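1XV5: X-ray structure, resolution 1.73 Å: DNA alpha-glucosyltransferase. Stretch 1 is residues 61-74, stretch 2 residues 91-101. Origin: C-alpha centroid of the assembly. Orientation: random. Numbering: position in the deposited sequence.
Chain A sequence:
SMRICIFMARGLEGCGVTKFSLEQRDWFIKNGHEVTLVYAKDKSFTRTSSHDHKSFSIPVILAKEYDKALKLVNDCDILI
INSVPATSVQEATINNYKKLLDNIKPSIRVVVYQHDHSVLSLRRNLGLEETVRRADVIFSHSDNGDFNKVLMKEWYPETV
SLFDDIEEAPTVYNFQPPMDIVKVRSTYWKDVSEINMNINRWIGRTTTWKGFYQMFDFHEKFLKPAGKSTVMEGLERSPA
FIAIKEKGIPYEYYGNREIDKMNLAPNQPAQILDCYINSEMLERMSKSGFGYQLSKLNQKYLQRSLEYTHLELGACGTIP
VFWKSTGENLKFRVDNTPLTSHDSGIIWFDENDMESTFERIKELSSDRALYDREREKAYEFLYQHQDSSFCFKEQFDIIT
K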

ATOM      1  N   ILE A  61      18.394  14.072   9.323  1.00 27.44           N
ATOM      2  CA  ILE A  61      17.854  14.238  10.663  1.00 28.27           C
ATOM      3  C   ILE A  61      17.297  15.649  10.737  1.00 29.34           C
ATOM      4  O   ILE A  61      18.049  16.619  10.832  1.00 30.24           O
ATOM      5  CB  ILE A  61      18.945  14.069  11.734  1.00 29.17           C
ATOM      6  CG1 ILE A  61      19.699  12.756  11.506  1.00 30.67           C
ATOM      7  CG2 ILE A  61      18.312  14.070  13.117  1.00 29.43           C
ATOM      8  CD1 ILE A  61      20.900  12.570  12.417  1.00 31.80           C
ATOM      9  N   LEU A  62      15.977  15.760  10.682  1.00 28.24           N
ATOM     10  CA  LEU A  62      15.321  17.059  10.716  1.00 29.20           C
ATOM     11  C   LEU A  62      15.673  17.869  11.956  1.00 29.70           C
ATOM     12  O   LEU A  62      15.910  19.071  11.869  1.00 29.84           O
ATOM     13  CB  LEU A  62      13.801  16.884  10.631  1.00 29.52           C
ATOM     14  CG  LEU A  62      13.249  16.269   9.340  1.00 28.82           C
ATOM     15  CD1 LEU A  62      11.736  16.145   9.446  1.00 28.03           C
ATOM     16  CD2 LEU A  62      13.625  17.131   8.148  1.00 30.26           C
ATOM     17  N   ALA A  63      15.708  17.204  13.104  1.00 30.04           N
ATOM     18  CA  ALA A  63      16.013  17.875  14.360  1.00 32.46           C
ATOM     19  C   ALA A  63      17.441  18.403  14.465  1.00 33.30           C
ATOM     20  O   ALA A  63      17.714  19.286  15.278  1.00 34.14           O
ATOM     21  CB  ALA A  63      15.729  16.937  15.525  1.00 31.24           C
ATOM     22  N   LYS A  64      18.350  17.885  13.642  1.00 33.34           N
ATOM     23  CA  LYS A  64      19.743  18.315  13.721  1.00 33.74           C
ATOM     24  C   LYS A  64      20.411  18.679  12.400  1.00 33.46           C
ATOM     25  O   LYS A  64      21.539  19.172  12.390  1.00 32.84           O
ATOM     26  CB  LYS A  64      20.565  17.229  14.414  1.00 36.34           C
ATOM     27  CG  LYS A  64      19.996  16.804  15.755  1.00 38.78           C
ATOM     28  CD  LYS A  64      20.840  15.722  16.390  1.00 41.93           C
ATOM     29  CE  LYS A  64      20.296  15.319  17.749  1.00 43.38           C
ATOM     30  NZ  LYS A  64      21.150  14.285  18.395  1.00 45.19           N
ATOM     31  N   GLU A  65      19.723  18.439  11.290  1.00 31.62           N
ATOM     32  CA  GLU A  65      20.285  18.747   9.982  1.00 31.46           C
ATOM     33  C   GLU A  65      19.343  19.598   9.141  1.00 31.25           C
ATOM     34  O   GLU A  65      19.136  19.326   7.959  1.00 30.51           O
ATOM     35  CB  GLU A  65      20.621  17.449   9.243  1.00 32.93           C
ATOM     36  CG  GLU A  65      21.839  16.726   9.796  1.00 34.26           C
ATOM     37  CD  GLU A  65      22.045  15.354   9.178  1.00 36.96           C
ATOM     38  OE1 GLU A  65      23.175  14.826   9.265  1.00 38.44           O
ATOM     39  OE2 GLU A  65      21.078  14.796   8.617  1.00 36.17           O
ATOM     40  N   TYR A  66      18.781  20.634   9.754  1.00 31.21           N
ATOM     41  CA  TYR A  66      17.858  21.518   9.053  1.00 30.13           C
ATOM     42  C   TYR A  66      18.446  22.082   7.764  1.00 30.76           C
ATOM     43  O   TYR A  66      17.790  22.082   6.721  1.00 29.41           O
ATOM     44  CB  TYR A  66      17.421  22.669   9.965  1.00 30.07           C
ATOM     45  CG  TYR A  66      16.614  23.722   9.239  1.00 29.30           C
ATOM     46  CD1 TYR A  66      17.228  24.858   8.708  1.00 29.09           C
ATOM     47  CD2 TYR A  66      15.247  23.551   9.022  1.00 28.97           C
ATOM     48  CE1 TYR A  66      16.500  25.794   7.976  1.00 29.67           C
ATOM     49  CE2 TYR A  66      14.511  24.478   8.292  1.00 29.31           C
ATOM     50  CZ  TYR A  66      15.144  25.596   7.771  1.00 30.07           C
ATOM     51  OH  TYR A  66      14.418  26.509   7.045  1.00 29.07           O
ATOM     52  N   ASP A  67      19.679  22.572   7.840  1.00 31.32           N
ATOM     53  CA  ASP A  67      20.341  23.141   6.672  1.00 32.86           C
ATOM     54  C   ASP A  67      20.400  22.139   5.529  1.00 32.24           C
ATOM     55  O   ASP A  67      20.089  22.468   4.384  1.00 32.51           O
ATOM     56  CB  ASP A  67      21.755  23.593   7.042  1.00 36.10           C
ATOM     57  CG  ASP A  67      21.761  24.849   7.889  1.00 38.77           C
ATOM     58  OD1 ASP A  67      20.997  24.912   8.875  1.00 39.61           O
ATOM     59  OD2 ASP A  67      22.535  25.776   7.572  1.00 43.93           O
ATOM     60  N   LYS A  68      20.805  20.916   5.846  1.00 31.16           N
ATOM     61  CA  LYS A  68      20.900  19.864   4.845  1.00 31.63           C
ATOM     62  C   LYS A  68      19.521  19.619   4.238  1.00 30.75           C
ATOM     63  O   LYS A  68      19.368  19.564   3.017  1.00 30.65           O
ATOM     64  CB  LYS A  68      21.431  18.580   5.491  1.00 33.43           C
ATOM     65  CG  LYS A  68      21.524  17.385   4.555  1.00 37.07           C
ATOM     66  CD  LYS A  68      22.031  16.151   5.294  1.00 39.35           C
ATOM     67  CE  LYS A  68      21.976  14.909   4.417  1.00 40.90           C
ATOM     68  NZ  LYS A  68      22.787  15.055   3.178  1.00 42.91           N
ATOM     69  N   ALA A  69      18.517  19.488   5.100  1.00 29.70           N
ATOM     70  CA  ALA A  69      17.148  19.243   4.660  1.00 28.73           C
ATOM     71  C   ALA A  69      16.627  20.350   3.747  1.00 29.03           C
ATOM     72  O   ALA A  69      16.042  20.076   2.698  1.00 29.20           O
ATOM     73  CB  ALA A  69      16.235  19.091   5.868  1.00 28.38           C
ATOM     74  N   LEU A  70      16.845  21.600   4.144  1.00 28.65           N
ATOM     75  CA  LEU A  70      16.383  22.736   3.354  1.00 28.50           C
ATOM     76  C   LEU A  70      17.005  22.771   1.963  1.00 28.94           C
ATOM     77  O   LEU A  70      16.308  22.984   0.971  1.00 29.17           O
ATOM     78  CB  LEU A  70      16.691  24.047   4.080  1.00 28.62           C
ATOM     79  CG  LEU A  70      16.218  25.320   3.374  1.00 29.55           C
ATOM     80  CD1 LEU A  70      14.699  25.314   3.276  1.00 30.65           C
ATOM     81  CD2 LEU A  70      16.695  26.543   4.143  1.00 29.75           C
ATOM     82  N   LYS A  71      18.316  22.567   1.892  1.00 28.92           N
ATOM     83  CA  LYS A  71      19.008  22.581   0.611  1.00 30.32           C
ATOM     84  C   LYS A  71      18.442  21.507  -0.315  1.00 29.52           C
ATOM     85  O   LYS A  71      18.283  21.728  -1.515  1.00 29.55           O
ATOM     86  CB  LYS A  71      20.506  22.347   0.812  1.00 31.96           C
ATOM     87  CG  LYS A  71      21.307  22.376  -0.482  1.00 35.65           C
ATOM     88  CD  LYS A  71      22.777  22.078  -0.241  1.00 39.16           C
ATOM     89  CE  LYS A  71      23.547  22.064  -1.554  1.00 40.62           C
ATOM     90  NZ  LYS A  71      22.965  21.083  -2.519  1.00 43.00           N
ATOM     91  N   LEU A  72      18.131  20.347   0.253  1.00 28.18           N
ATOM     92  CA  LEU A  72      17.582  19.240  -0.522  1.00 28.32           C
ATOM     93  C   LEU A  72      16.208  19.551  -1.110  1.00 27.37           C
ATOM     94  O   LEU A  72      15.993  19.388  -2.310  1.00 27.95           O
ATOM     95  CB  LEU A  72      17.491  17.981   0.349  1.00 27.77           C
ATOM     96  CG  LEU A  72      18.807  17.275   0.682  1.00 29.10           C
ATOM     97  CD1 LEU A  72      18.573  16.207   1.740  1.00 27.80           C
ATOM     98  CD2 LEU A  72      19.385  16.660  -0.581  1.00 29.83           C
ATOM     99  N   VAL A  73      15.284  20.006  -0.270  1.00 26.94           N
ATOM    100  CA  VAL A  73      13.933  20.312  -0.731  1.00 27.57           C
ATOM    101  C   VAL A  73      13.845  21.507  -1.680  1.00 28.63           C
ATOM    102  O   VAL A  73      12.912  21.592  -2.478  1.00 28.43           O
ATOM    103  CB  VAL A  73      12.975  20.543   0.458  1.00 28.64           C
ATOM    104  CG1 VAL A  73      12.867  19.271   1.287  1.00 28.46           C
ATOM    105  CG2 VAL A  73      13.469  21.700   1.316  1.00 29.28           C
ATOM    106  N   ASN A  74      14.808  22.424  -1.606  1.00 27.12           N
ATOM    107  CA  ASN A  74      14.792  23.589  -2.491  1.00 28.31           C
ATOM    108  C   ASN A  74      15.564  23.372  -3.784  1.00 27.77           C
ATOM    109  O   ASN A  74      15.688  24.289  -4.598  1.00 29.26           O
ATOM    110  CB  ASN A  74      15.350  24.825  -1.782  1.00 28.61           C
ATOM    111  CG  ASN A  74      14.352  25.447  -0.834  1.00 30.34           C
ATOM    112  OD1 ASN A  74      13.155  25.467  -1.109  1.00 30.86           O
ATOM    113  ND2 ASN A  74      14.841  25.976   0.282  1.00 32.68           N
ATOM    114  N   GLU A  91      10.309  17.806  19.804  1.00 35.97           N
ATOM    115  CA  GLU A  91       9.984  19.146  19.327  1.00 35.19           C
ATOM    116  C   GLU A  91      10.857  19.656  18.185  1.00 32.88           C
ATOM    117  O   GLU A  91      10.350  20.232  17.224  1.00 32.55           O
ATOM    118  CB  GLU A  91      10.039  20.142  20.489  1.00 38.68           C
ATOM    119  CG  GLU A  91       8.928  19.952  21.508  1.00 43.62           C
ATOM    120  CD  GLU A  91       7.549  20.075  20.884  1.00 46.48           C
ATOM    121  OE1 GLU A  91       7.246  21.148  20.315  1.00 48.32           O
ATOM    122  OE2 GLU A  91       6.769  19.101  20.960  1.00 48.51           O
ATOM    123  N   ALA A  92      12.165  19.450  18.289  1.00 30.80           N
ATOM    124  CA  ALA A  92      13.087  19.911  17.258  1.00 28.76           C
ATOM    125  C   ALA A  92      12.728  19.344  15.886  1.00 28.23           C
ATOM    126  O   ALA A  92      12.825  20.034  14.872  1.00 28.19           O
ATOM    127  CB  ALA A  92      14.514  19.526  17.625  1.00 29.58           C
ATOM    128  N   THR A  93      12.311  18.085  15.862  1.00 26.76           N
ATOM    129  CA  THR A  93      11.948  17.435  14.610  1.00 26.21           C
ATOM    130  C   THR A  93      10.769  18.121  13.929  1.00 25.93           C
ATOM    131  O   THR A  93      10.866  18.531  12.773  1.00 26.00           O
ATOM    132  CB  THR A  93      11.604  15.955  14.845  1.00 25.26           C
ATOM    133  OG1 THR A  93      12.778  15.263  15.287  1.00 24.48           O
ATOM    134  CG2 THR A  93      11.087  15.311  13.561  1.00 26.22           C
ATOM    135  N   ILE A  94       9.659  18.248  14.648  1.00 26.48           N
ATOM    136  CA  ILE A  94       8.466  18.877  14.096  1.00 27.19           C
ATOM    137  C   ILE A  94       8.654  20.376  13.868  1.00 28.34           C
ATOM    138  O   ILE A  94       8.156  20.927  12.888  1.00 26.92           O
ATOM    139  CB  ILE A  94       7.242  18.642  15.012  1.00 27.84           C
ATOM    140  CG1 ILE A  94       6.004  19.320  14.420  1.00 28.23           C
ATOM    141  CG2 ILE A  94       7.526  19.164  16.412  1.00 28.74           C
ATOM    142  CD1 ILE A  94       5.637  18.827  13.030  1.00 28.54           C
ATOM    143  N   ASN A  95       9.375  21.037  14.768  1.00 29.37           N
ATOM    144  CA  ASN A  95       9.619  22.468  14.623  1.00 30.73           C
ATOM    145  C   ASN A  95      10.419  22.749  13.353  1.00 29.56           C
ATOM    146  O   ASN A  95      10.086  23.654  12.585  1.00 28.94           O
ATOM    147  CB  ASN A  95      10.369  23.006  15.844  1.00 33.91           C
ATOM    148  CG  ASN A  95       9.508  23.026  17.096  1.00 38.07           C
ATOM    149  OD1 ASN A  95      10.003  23.259  18.202  1.00 41.52           O
ATOM    150  ND2 ASN A  95       8.210  22.792  16.929  1.00 39.80           N
ATOM    151  N   ASN A  96      11.473  21.972  13.127  1.00 27.54           N
ATOM    152  CA  ASN A  96      12.285  22.167  11.936  1.00 26.61           C
ATOM    153  C   ASN A  96      11.519  21.771  10.680  1.00 25.43           C
ATOM    154  O   ASN A  96      11.789  22.290   9.599  1.00 24.80           O
ATOM    155  CB  ASN A  96      13.596  21.380  12.028  1.00 28.28           C
ATOM    156  CG  ASN A  96      14.579  22.005  13.002  1.00 30.17           C
ATOM    157  OD1 ASN A  96      14.498  23.197  13.294  1.00 30.59           O
ATOM    158  ND2 ASN A  96      15.521  21.211  13.494  1.00 30.57           N
ATOM    159  N   TYR A  97      10.566  20.853  10.818  1.00 24.48           N
ATOM    160  CA  TYR A  97       9.776  20.449   9.664  1.00 24.53           C
ATOM    161  C   TYR A  97       8.872  21.611   9.274  1.00 25.18           C
ATOM    162  O   TYR A  97       8.729  21.932   8.097  1.00 26.04           O
ATOM    163  CB  TYR A  97       8.929  19.210   9.972  1.00 24.25           C
ATOM    164  CG  TYR A  97       7.954  18.886   8.862  1.00 21.78           C
ATOM    165  CD1 TYR A  97       6.591  19.138   9.009  1.00 23.29           C
ATOM    166  CD2 TYR A  97       8.402  18.389   7.639  1.00 22.89           C
ATOM    167  CE1 TYR A  97       5.698  18.909   7.962  1.00 22.64           C
ATOM    168  CE2 TYR A  97       7.517  18.159   6.583  1.00 21.47           C
ATOM    169  CZ  TYR A  97       6.168  18.424   6.753  1.00 22.99           C
ATOM    170  OH  TYR A  97       5.291  18.228   5.710  1.00 24.01           O
ATOM    171  N   LYS A  98       8.271  22.249  10.273  1.00 26.42           N
ATOM    172  CA  LYS A  98       7.398  23.385  10.016  1.00 27.17           C
ATOM    173  C   LYS A  98       8.205  24.536   9.424  1.00 27.80           C
ATOM    174  O   LYS A  98       7.710  25.266   8.566  1.00 26.62           O
ATOM    175  CB  LYS A  98       6.707  23.839  11.304  1.00 29.12           C
ATOM    176  CG  LYS A  98       5.709  22.834  11.856  1.00 31.90           C
ATOM    177  CD  LYS A  98       4.939  23.409  13.035  1.00 35.20           C
ATOM    178  CE  LYS A  98       3.905  22.420  13.552  1.00 37.38           C
ATOM    179  NZ  LYS A  98       3.089  22.986  14.664  1.00 40.03           N
ATOM    180  N   LYS A  99       9.446  24.694   9.881  1.00 27.35           N
ATOM    181  CA  LYS A  99      10.304  25.758   9.370  1.00 28.28           C
ATOM    182  C   LYS A  99      10.617  25.476   7.906  1.00 28.45           C
ATOM    183  O   LYS A  99      10.682  26.393   7.082  1.00 27.25           O
ATOM    184  CB  LYS A  99      11.612  25.847  10.163  1.00 29.25           C
ATOM    185  CG  LYS A  99      12.417  27.095   9.826  1.00 32.43           C
ATOM    186  CD  LYS A  99      13.857  27.032  10.309  1.00 34.46           C
ATOM    187  CE  LYS A  99      13.976  26.894  11.807  1.00 35.46           C
ATOM    188  NZ  LYS A  99      15.417  26.832  12.194  1.00 37.03           N
ATOM    189  N   LEU A 100      10.817  24.201   7.588  1.00 27.52           N
ATOM    190  CA  LEU A 100      11.103  23.796   6.217  1.00 28.14           C
ATOM    191  C   LEU A 100       9.982  24.243   5.291  1.00 26.72           C
ATOM    192  O   LEU A 100      10.229  24.824   4.235  1.00 26.06           O
ATOM    193  CB  LEU A 100      11.243  22.276   6.120  1.00 29.72           C
ATOM    194  CG  LEU A 100      12.629  21.654   6.262  1.00 32.91           C
ATOM    195  CD1 LEU A 100      12.508  20.137   6.155  1.00 33.35           C
ATOM    196  CD2 LEU A 100      13.548  22.188   5.172  1.00 33.77           C
ATOM    197  N   LEU A 101       8.747  23.957   5.692  1.00 26.57           N
ATOM    198  CA  LEU A 101       7.577  24.322   4.903  1.00 27.14           C
ATOM    199  C   LEU A 101       7.537  25.822   4.632  1.00 27.92           C
ATOM    200  O   LEU A 101       7.295  26.250   3.506  1.00 27.22           O
ATOM    201  CB  LEU A 101       6.299  23.899   5.628  1.00 25.67           C
ATOM    202  CG  LEU A 101       6.092  22.396   5.836  1.00 25.40           C
ATOM    203  CD1 LEU A 101       4.834  22.171   6.649  1.00 24.37           C
ATOM    204  CD2 LEU A 101       5.992  21.689   4.491  1.00 25.12           C
TER

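This is a mainly apolar contact between a turn with its following helix and a second helix, fastened by one hydrogen bond and a cation-pi interaction. Helix 66-73 and helix 91-101 run in broadly the same direction, with 32° between their axes and a closest approach of 10.3 Å. The backbones come nearer before the first helix begins. There the CA atoms of Ala63 and Thr93 lie 4.1 Å apart.

Small side chains, those of Ala63 and Ala92, meet at this close point. Ala63 CB sits 3.5 Å from Ala92 CB and 3.4 Å from Thr93 OG1. The Thr93 hydroxyl is hydrogen-bonded elsewhere in the structure.

The hydrogen bond lies next to this close point. Asn96 ND2 donates to Leu62 O at 2.7 Å, so a side-chain amide serves a carbonyl of the turn. The side chain of Leu62 points toward the second helix. Its CD1 packs 4.2 Å from Tyr97 CB, and its CD2 lies 3.8 Å from Leu100 CD1.

Leu100 is the main apolar knob. It has the largest area covered by the other stretch. Its side chain fits among Tyr66, Ala69, Leu70 and Val73, residues spaced along successive turns of the first helix. Leu100 CD1 lies 3.9 Å from Ala69 CB. Leu100 CD2 reaches Leu70 CB at 3.8 Å and Val73 CG2 at 3.9 Å. These contacts bury apolar carbons against one another.

Tyr66 uses its ring in two ways. Near the ring plane, Tyr66 CE2 lies 3.8 Å from Leu100 N and Tyr66 CD2 lies 3.7 Å from Asn96 O. Over one face runs the side chain of Lys99, bent at chi3 (m), with Lys99 CD 3.2 Å from Tyr66 CZ. Lys99 NZ stands 4.3 Å from the Tyr66 ring centroid, almost on the ring normal. The ammonium charge thus faces the pi electrons in a cation-pi interaction.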